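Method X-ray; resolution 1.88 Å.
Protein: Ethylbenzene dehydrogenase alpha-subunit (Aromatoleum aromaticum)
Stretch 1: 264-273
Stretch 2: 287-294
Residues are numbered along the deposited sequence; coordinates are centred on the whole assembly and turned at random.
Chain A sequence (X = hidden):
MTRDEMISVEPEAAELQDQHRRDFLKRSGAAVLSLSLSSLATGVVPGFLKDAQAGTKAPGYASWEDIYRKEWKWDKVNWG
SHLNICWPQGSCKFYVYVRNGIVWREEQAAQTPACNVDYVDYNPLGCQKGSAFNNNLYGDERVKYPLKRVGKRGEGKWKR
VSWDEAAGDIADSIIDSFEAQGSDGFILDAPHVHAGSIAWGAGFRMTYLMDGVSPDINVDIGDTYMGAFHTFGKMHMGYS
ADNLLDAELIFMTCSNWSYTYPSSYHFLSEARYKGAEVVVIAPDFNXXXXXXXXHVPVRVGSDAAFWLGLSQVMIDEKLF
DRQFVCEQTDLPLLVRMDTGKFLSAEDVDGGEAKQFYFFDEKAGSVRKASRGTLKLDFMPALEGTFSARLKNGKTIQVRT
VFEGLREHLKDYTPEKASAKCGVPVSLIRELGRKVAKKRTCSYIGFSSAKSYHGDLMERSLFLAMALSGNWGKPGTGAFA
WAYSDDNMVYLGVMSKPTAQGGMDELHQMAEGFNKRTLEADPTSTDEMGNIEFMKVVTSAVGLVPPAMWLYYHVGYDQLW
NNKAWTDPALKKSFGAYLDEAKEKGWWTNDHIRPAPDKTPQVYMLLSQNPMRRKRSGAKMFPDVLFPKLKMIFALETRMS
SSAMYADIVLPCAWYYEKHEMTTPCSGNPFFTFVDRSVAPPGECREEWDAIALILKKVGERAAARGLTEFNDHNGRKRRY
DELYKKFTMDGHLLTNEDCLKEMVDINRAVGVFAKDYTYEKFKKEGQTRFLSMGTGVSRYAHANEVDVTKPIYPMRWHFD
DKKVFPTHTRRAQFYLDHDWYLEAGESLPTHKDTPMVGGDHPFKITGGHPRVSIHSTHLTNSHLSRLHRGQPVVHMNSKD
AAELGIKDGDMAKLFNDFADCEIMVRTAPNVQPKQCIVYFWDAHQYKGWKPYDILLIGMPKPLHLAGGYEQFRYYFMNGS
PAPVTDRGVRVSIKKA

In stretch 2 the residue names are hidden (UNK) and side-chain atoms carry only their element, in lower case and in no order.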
ATOM      1  N   SER A 264       3.563  -9.900   4.864  1.00 23.62           N
ATOM      2  CA  SER A 264       4.583 -10.763   5.463  1.00 23.44           C
ATOM      3  C   SER A 264       5.784 -10.044   6.018  1.00 22.50           C
ATOM      4  O   SER A 264       6.732 -10.666   6.475  1.00 23.67           O
ATOM      5  CB  SER A 264       4.944 -11.879   4.527  1.00 24.08           C
ATOM      6  OG  SER A 264       3.816 -12.754   4.399  1.00 24.43           O
ATOM      7  N   TYR A 265       5.713  -8.724   6.022  1.00 22.29           N
ATOM      8  CA  TYR A 265       6.749  -7.883   6.655  1.00 22.57           C
ATOM      9  C   TYR A 265       7.114  -8.395   8.052  1.00 22.61           C
ATOM     10  O   TYR A 265       8.298  -8.337   8.484  1.00 23.17           O
ATOM     11  CB  TYR A 265       6.194  -6.477   6.775  1.00 22.79           C
ATOM     12  CG  TYR A 265       7.067  -5.437   7.425  1.00 22.91           C
ATOM     13  CD1 TYR A 265       7.092  -5.280   8.787  1.00 20.92           C
ATOM     14  CD2 TYR A 265       7.745  -4.505   6.661  1.00 21.75           C
ATOM     15  CE1 TYR A 265       7.838  -4.310   9.386  1.00 21.54           C
ATOM     16  CE2 TYR A 265       8.487  -3.486   7.276  1.00 22.39           C
ATOM     17  CZ  TYR A 265       8.506  -3.384   8.629  1.00 24.55           C
ATOM     18  OH  TYR A 265       9.165  -2.378   9.299  1.00 23.01           O
ATOM     19  N   HIS A 266       6.101  -8.862   8.759  1.00 22.13           N
ATOM     20  CA  HIS A 266       6.277  -9.343  10.141  1.00 23.32           C
ATOM     21  C   HIS A 266       7.411 -10.337  10.318  1.00 23.13           C
ATOM     22  O   HIS A 266       8.076 -10.352  11.378  1.00 24.39           O
ATOM     23  CB  HIS A 266       4.971  -9.923  10.669  1.00 24.14           C
ATOM     24  CG  HIS A 266       4.575 -11.242  10.074  1.00 23.34           C
ATOM     25  ND1 HIS A 266       4.941 -12.440  10.636  1.00 21.61           N
ATOM     26  CD2 HIS A 266       3.760 -11.549   9.034  1.00 22.17           C
ATOM     27  CE1 HIS A 266       4.402 -13.430   9.947  1.00 22.82           C
ATOM     28  NE2 HIS A 266       3.694 -12.919   8.955  1.00 22.87           N
ATOM     29  N   PHE A 267       7.642 -11.171   9.304  1.00 22.58           N
ATOM     30  CA  PHE A 267       8.741 -12.158   9.363  1.00 22.37           C
ATOM     31  C   PHE A 267      10.102 -11.436   9.509  1.00 22.39           C
ATOM     32  O   PHE A 267      10.988 -11.921  10.197  1.00 22.04           O
ATOM     33  CB  PHE A 267       8.739 -13.069   8.128  1.00 21.98           C
ATOM     34  CG  PHE A 267       7.638 -14.090   8.130  1.00 22.03           C
ATOM     35  CD1 PHE A 267       7.686 -15.175   8.998  1.00 22.49           C
ATOM     36  CD2 PHE A 267       6.605 -14.018   7.218  1.00 24.69           C
ATOM     37  CE1 PHE A 267       6.700 -16.133   9.007  1.00 23.62           C
ATOM     38  CE2 PHE A 267       5.585 -14.987   7.208  1.00 22.41           C
ATOM     39  CZ  PHE A 267       5.640 -16.050   8.060  1.00 22.33           C
ATOM     40  N   LEU A 268      10.231 -10.279   8.877  1.00 23.20           N
ATOM     41  CA  LEU A 268      11.408  -9.423   9.049  1.00 22.77           C
ATOM     42  C   LEU A 268      11.535  -8.881  10.473  1.00 22.62           C
ATOM     43  O   LEU A 268      12.581  -9.042  11.091  1.00 20.95           O
ATOM     44  CB  LEU A 268      11.414  -8.293   8.041  1.00 23.05           C
ATOM     45  CG  LEU A 268      12.643  -7.380   8.070  1.00 24.32           C
ATOM     46  CD1 LEU A 268      13.959  -8.128   7.625  1.00 21.26           C
ATOM     47  CD2 LEU A 268      12.361  -6.152   7.143  1.00 21.79           C
ATOM     48  N   SER A 269      10.492  -8.250  11.037  1.00 23.29           N
ATOM     49  CA  SER A 269      10.587  -7.802  12.424  1.00 22.54           C
ATOM     50  C   SER A 269      10.725  -8.903  13.458  1.00 23.69           C
ATOM     51  O   SER A 269      11.325  -8.721  14.512  1.00 22.35           O
ATOM     52  CB  SER A 269       9.429  -6.883  12.835  1.00 23.27           C
ATOM     53  OG  SER A 269       8.226  -7.605  12.785  1.00 23.77           O
ATOM     54  N   GLU A 270      10.103 -10.046  13.198  1.00 22.92           N
ATOM     55  CA  GLU A 270      10.197 -11.175  14.084  1.00 22.11           C
ATOM     56  C   GLU A 270      11.566 -11.861  13.988  1.00 21.50           C
ATOM     57  O   GLU A 270      12.129 -12.248  14.992  1.00 21.02           O
ATOM     58  CB  GLU A 270       9.030 -12.117  13.793  1.00 21.03           C
ATOM     59  CG  GLU A 270       7.717 -11.397  14.168  1.00 23.20           C
ATOM     60  CD  GLU A 270       6.473 -11.900  13.498  1.00 23.84           C
ATOM     61  OE1 GLU A 270       6.579 -12.820  12.655  1.00 22.83           O
ATOM     62  OE2 GLU A 270       5.372 -11.379  13.875  1.00 22.47           O
ATOM     63  N   ALA A 271      12.150 -11.930  12.789  1.00 20.36           N
ATOM     64  CA  ALA A 271      13.516 -12.425  12.642  1.00 20.35           C
ATOM     65  C   ALA A 271      14.461 -11.551  13.439  1.00 20.72           C
ATOM     66  O   ALA A 271      15.444 -12.017  14.018  1.00 21.07           O
ATOM     67  CB  ALA A 271      13.964 -12.402  11.128  1.00 18.99           C
ATOM     68  N   ARG A 272      14.196 -10.249  13.402  1.00 21.77           N
ATOM     69  CA  ARG A 272      14.969  -9.333  14.157  1.00 21.66           C
ATOM     70  C   ARG A 272      14.971  -9.680  15.673  1.00 22.21           C
ATOM     71  O   ARG A 272      16.004  -9.742  16.306  1.00 21.24           O
ATOM     72  CB  ARG A 272      14.510  -7.921  13.912  1.00 21.51           C
ATOM     73  CG  ARG A 272      15.388  -6.869  14.580  1.00 21.85           C
ATOM     74  CD  ARG A 272      14.867  -5.490  14.416  1.00 22.87           C
ATOM     75  NE  ARG A 272      15.848  -4.458  14.789  1.00 22.72           N
ATOM     76  CZ  ARG A 272      15.555  -3.170  14.986  1.00 22.12           C
ATOM     77  NH1 ARG A 272      14.325  -2.706  14.824  1.00 20.97           N
ATOM     78  NH2 ARG A 272      16.511  -2.331  15.336  1.00 20.42           N
ATOM     79  N   TYR A 273      13.793  -9.816  16.246  1.00 22.20           N
ATOM     80  CA  TYR A 273      13.678 -10.206  17.637  1.00 22.69           C
ATOM     81  C   TYR A 273      14.298 -11.596  17.996  1.00 23.70           C
ATOM     82  O   TYR A 273      14.693 -11.842  19.138  1.00 24.64           O
ATOM     83  CB  TYR A 273      12.202 -10.246  17.958  1.00 22.35           C
ATOM     84  CG  TYR A 273      11.550  -8.924  18.313  1.00 20.74           C
ATOM     85  CD1 TYR A 273      12.220  -7.950  19.072  1.00 23.34           C
ATOM     86  CD2 TYR A 273      10.225  -8.723  18.040  1.00 20.16           C
ATOM     87  CE1 TYR A 273      11.607  -6.798  19.461  1.00 23.34           C
ATOM     88  CE2 TYR A 273       9.584  -7.551  18.388  1.00 22.75           C
ATOM     89  CZ  TYR A 273      10.281  -6.585  19.105  1.00 20.91           C
ATOM     90  OH  TYR A 273       9.625  -5.482  19.563  1.00 20.76           O
ATOM     91  N   UNK A 287      11.074   3.582   4.126  1.00 24.36           N
ATOM     92  CA  UNK A 287       9.970   3.179   5.013  1.00 24.20           C
ATOM     93  C   UNK A 287      10.099   1.830   5.703  1.00 23.87           C
ATOM     94  O   UNK A 287       9.332   1.569   6.620  1.00 25.24           O
ATOM     95  c   UNK A 287       8.736   3.237   4.101  1.00 23.16           C
ATOM     96  c   UNK A 287      10.572   3.989   2.808  1.00 24.07           C
ATOM     97  c   UNK A 287       9.096   4.288   3.109  1.00 24.56           C
ATOM     98  N   UNK A 288      11.068   1.007   5.291  1.00 23.24           N
ATOM     99  CA  UNK A 288      11.293  -0.320   5.895  1.00 22.78           C
ATOM    100  C   UNK A 288      12.271  -0.222   7.078  1.00 22.95           C
ATOM    101  O   UNK A 288      12.441  -1.164   7.853  1.00 24.36           O
ATOM    102  c   UNK A 288      11.720  -1.286   4.790  1.00 24.14           C
ATOM    103  c   UNK A 288      11.941  -2.707   5.293  1.00 20.99           C
ATOM    104  o   UNK A 288      10.679  -1.330   3.783  1.00 24.77           O
ATOM    105  N   UNK A 289      12.906   0.942   7.240  1.00 21.61           N
ATOM    106  CA  UNK A 289      13.935   1.089   8.277  1.00 22.78           C
ATOM    107  C   UNK A 289      13.493   0.964   9.719  1.00 22.86           C
ATOM    108  O   UNK A 289      14.316   0.807  10.578  1.00 23.43           O
ATOM    109  c   UNK A 289      14.737   2.391   8.083  1.00 22.44           C
ATOM    110  c   UNK A 289      15.517   2.310   6.746  1.00 22.35           C
ATOM    111  o   UNK A 289      13.852   3.535   8.135  1.00 23.26           O
ATOM    112  N   UNK A 290      12.197   1.079  10.007  1.00 23.14           N
ATOM    113  CA  UNK A 290      11.775   0.780  11.388  1.00 24.28           C
ATOM    114  C   UNK A 290      12.049  -0.631  11.850  1.00 23.69           C
ATOM    115  O   UNK A 290      12.124  -0.867  13.063  1.00 22.71           O
ATOM    116  c   UNK A 290      10.265   0.998  11.330  1.00 25.01           C
ATOM    117  c   UNK A 290      11.089   1.609   9.204  1.00 23.87           C
ATOM    118  c   UNK A 290      10.123   2.063  10.231  1.00 24.45           C
ATOM    119  N   UNK A 291      12.153  -1.554  10.901  1.00 24.15           N
ATOM    120  CA  UNK A 291      12.612  -2.904  11.194  1.00 23.49           C
ATOM    121  C   UNK A 291      14.127  -3.142  11.112  1.00 24.25           C
ATOM    122  O   UNK A 291      14.573  -4.265  11.307  1.00 23.13           O
ATOM    123  c   UNK A 291      11.881  -3.900  10.301  1.00 24.97           C
ATOM    124  N   UNK A 292      14.912  -2.103  10.852  1.00 23.90           N
ATOM    125  CA  UNK A 292      16.328  -2.287  10.571  1.00 23.93           C
ATOM    126  C   UNK A 292      17.236  -1.910  11.734  1.00 24.09           C
ATOM    127  O   UNK A 292      17.017  -0.911  12.435  1.00 24.49           O
ATOM    128  c   UNK A 292      16.721  -1.498   9.327  1.00 24.44           C
ATOM    129  N   UNK A 293      18.271  -2.717  11.919  1.00 23.64           N
ATOM    130  CA  UNK A 293      19.395  -2.379  12.790  1.00 22.69           C
ATOM    131  C   UNK A 293      20.350  -1.369  12.152  1.00 22.83           C
ATOM    132  O   UNK A 293      20.994  -0.576  12.840  1.00 21.92           O
ATOM    133  o   UNK A 293      18.789  -4.187  15.063  1.00 26.81           O
ATOM    134  c   UNK A 293      19.289  -4.588  13.981  1.00 24.48           C
ATOM    135  c   UNK A 293      20.145  -3.643  13.190  1.00 23.41           C
ATOM    136  o   UNK A 293      19.099  -5.715  13.502  1.00 23.53           O
ATOM    137  N   UNK A 294      20.453  -1.424  10.833  1.00 21.13           N
ATOM    138  CA  UNK A 294      21.407  -0.669  10.085  1.00 22.21           C
ATOM    139  C   UNK A 294      20.768  -0.212   8.830  1.00 21.94           C
ATOM    140  O   UNK A 294      20.043  -0.959   8.174  1.00 20.88           O
ATOM    141  c   UNK A 294      22.592  -1.569   9.684  1.00 21.77           C
ATOM    142  c   UNK A 294      23.592  -1.934  10.805  1.00 23.03           C
ATOM    143  c   UNK A 294      24.336  -0.682  11.208  1.00 24.76           C
ATOM    144  c   UNK A 294      24.572  -2.985  10.296  1.00 22.62           C
TER
HETATM  145  O   HOH W   1       7.925  -0.009   8.163  1.00 13.64           O
HETATM  146  O   HOH W   2      12.756  -0.411  15.992  1.00 18.57           O

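Position 287 carries three side-chain carbons that close a ring onto its own backbone N and make no direct contact with stretch 1, which identifies Pro287. The contact does not test its ring, but the backbone carbonyl of the residue is bridged to Tyr265: the O of water 1 donates to Pro287 O at 2.6 Å and to Tyr265 OH at 2.9 Å.

Position 288 has one carbon bearing an oxygen and a second carbon. That terminal carbon lies 3.9 Å from Leu268 CD2 and 4.1 Å from Tyr265 CE2. The branch at CB marks Thr288. A threonine suits this place because its methyl, CG2, packs against the helix while its hydroxyl finds a hydrogen bond elsewhere in the structure.

Position 289 shows the same three atoms in the same branching. Its CA-to-CB bond points away from the helix, and it touches nothing there. It is Thr289, a choice this contact does not test.

At position 290 three carbons again form a ring with the backbone N, and CB is 4.1 Å from Tyr265 OH: Pro290. The closed ring holds phi near -61°, a value compatible with the short 3-10 segment it occupies. The O of water 2 lies 3.0 Å from Pro290 O and 3.0 Å from Arg272 NH1, accepting from the latter.

Position 291 has a single side-chain carbon, pointing toward the helix, with CB 3.3 Å from Tyr265 OH and 3.9 Å from Leu268 CD2. It is Ala291, whose one methyl fits against both side chains. Separately, Ala291 O is 3.4 Å from Arg272 CD, yet this buried oxygen has no hydrogen-bonding partner in the model.

Position 292 also has one carbon, but this CB points away, while the backbone O lies over one face of the Arg272 guanidinium. For Ala292 the backbone makes the contact, and a methyl suffices.

Position 293 has two carbons, the second carrying two oxygens. One oxygen accepts hydrogen bonds from both Arg272 NE and Arg272 NH2, each at 3.0 Å, within a salt bridge. This is Asp293, and the oxygen is OD1; a short acid suits the place by offering a charge opposite to the guanidinium. The CA-to-CB bond runs sideways, but the side chain's end comes nearer to the helix.

Position 294 has four carbons forked at the second and makes no contact with stretch 1, so Leu294 is not tested here.

The contact thus joins two kinds of interaction along one helix. Tyr265, Leu268 and Arg272 all direct CA-to-CB toward stretch 2, as their spacing of three and four residues allows. The first two pack against Thr288 and Ala291, while Arg272, extended with its first three chi angles all t, reaches the charged anchor of Asp293.

Stretch 2 (287-294) PTTPAADL
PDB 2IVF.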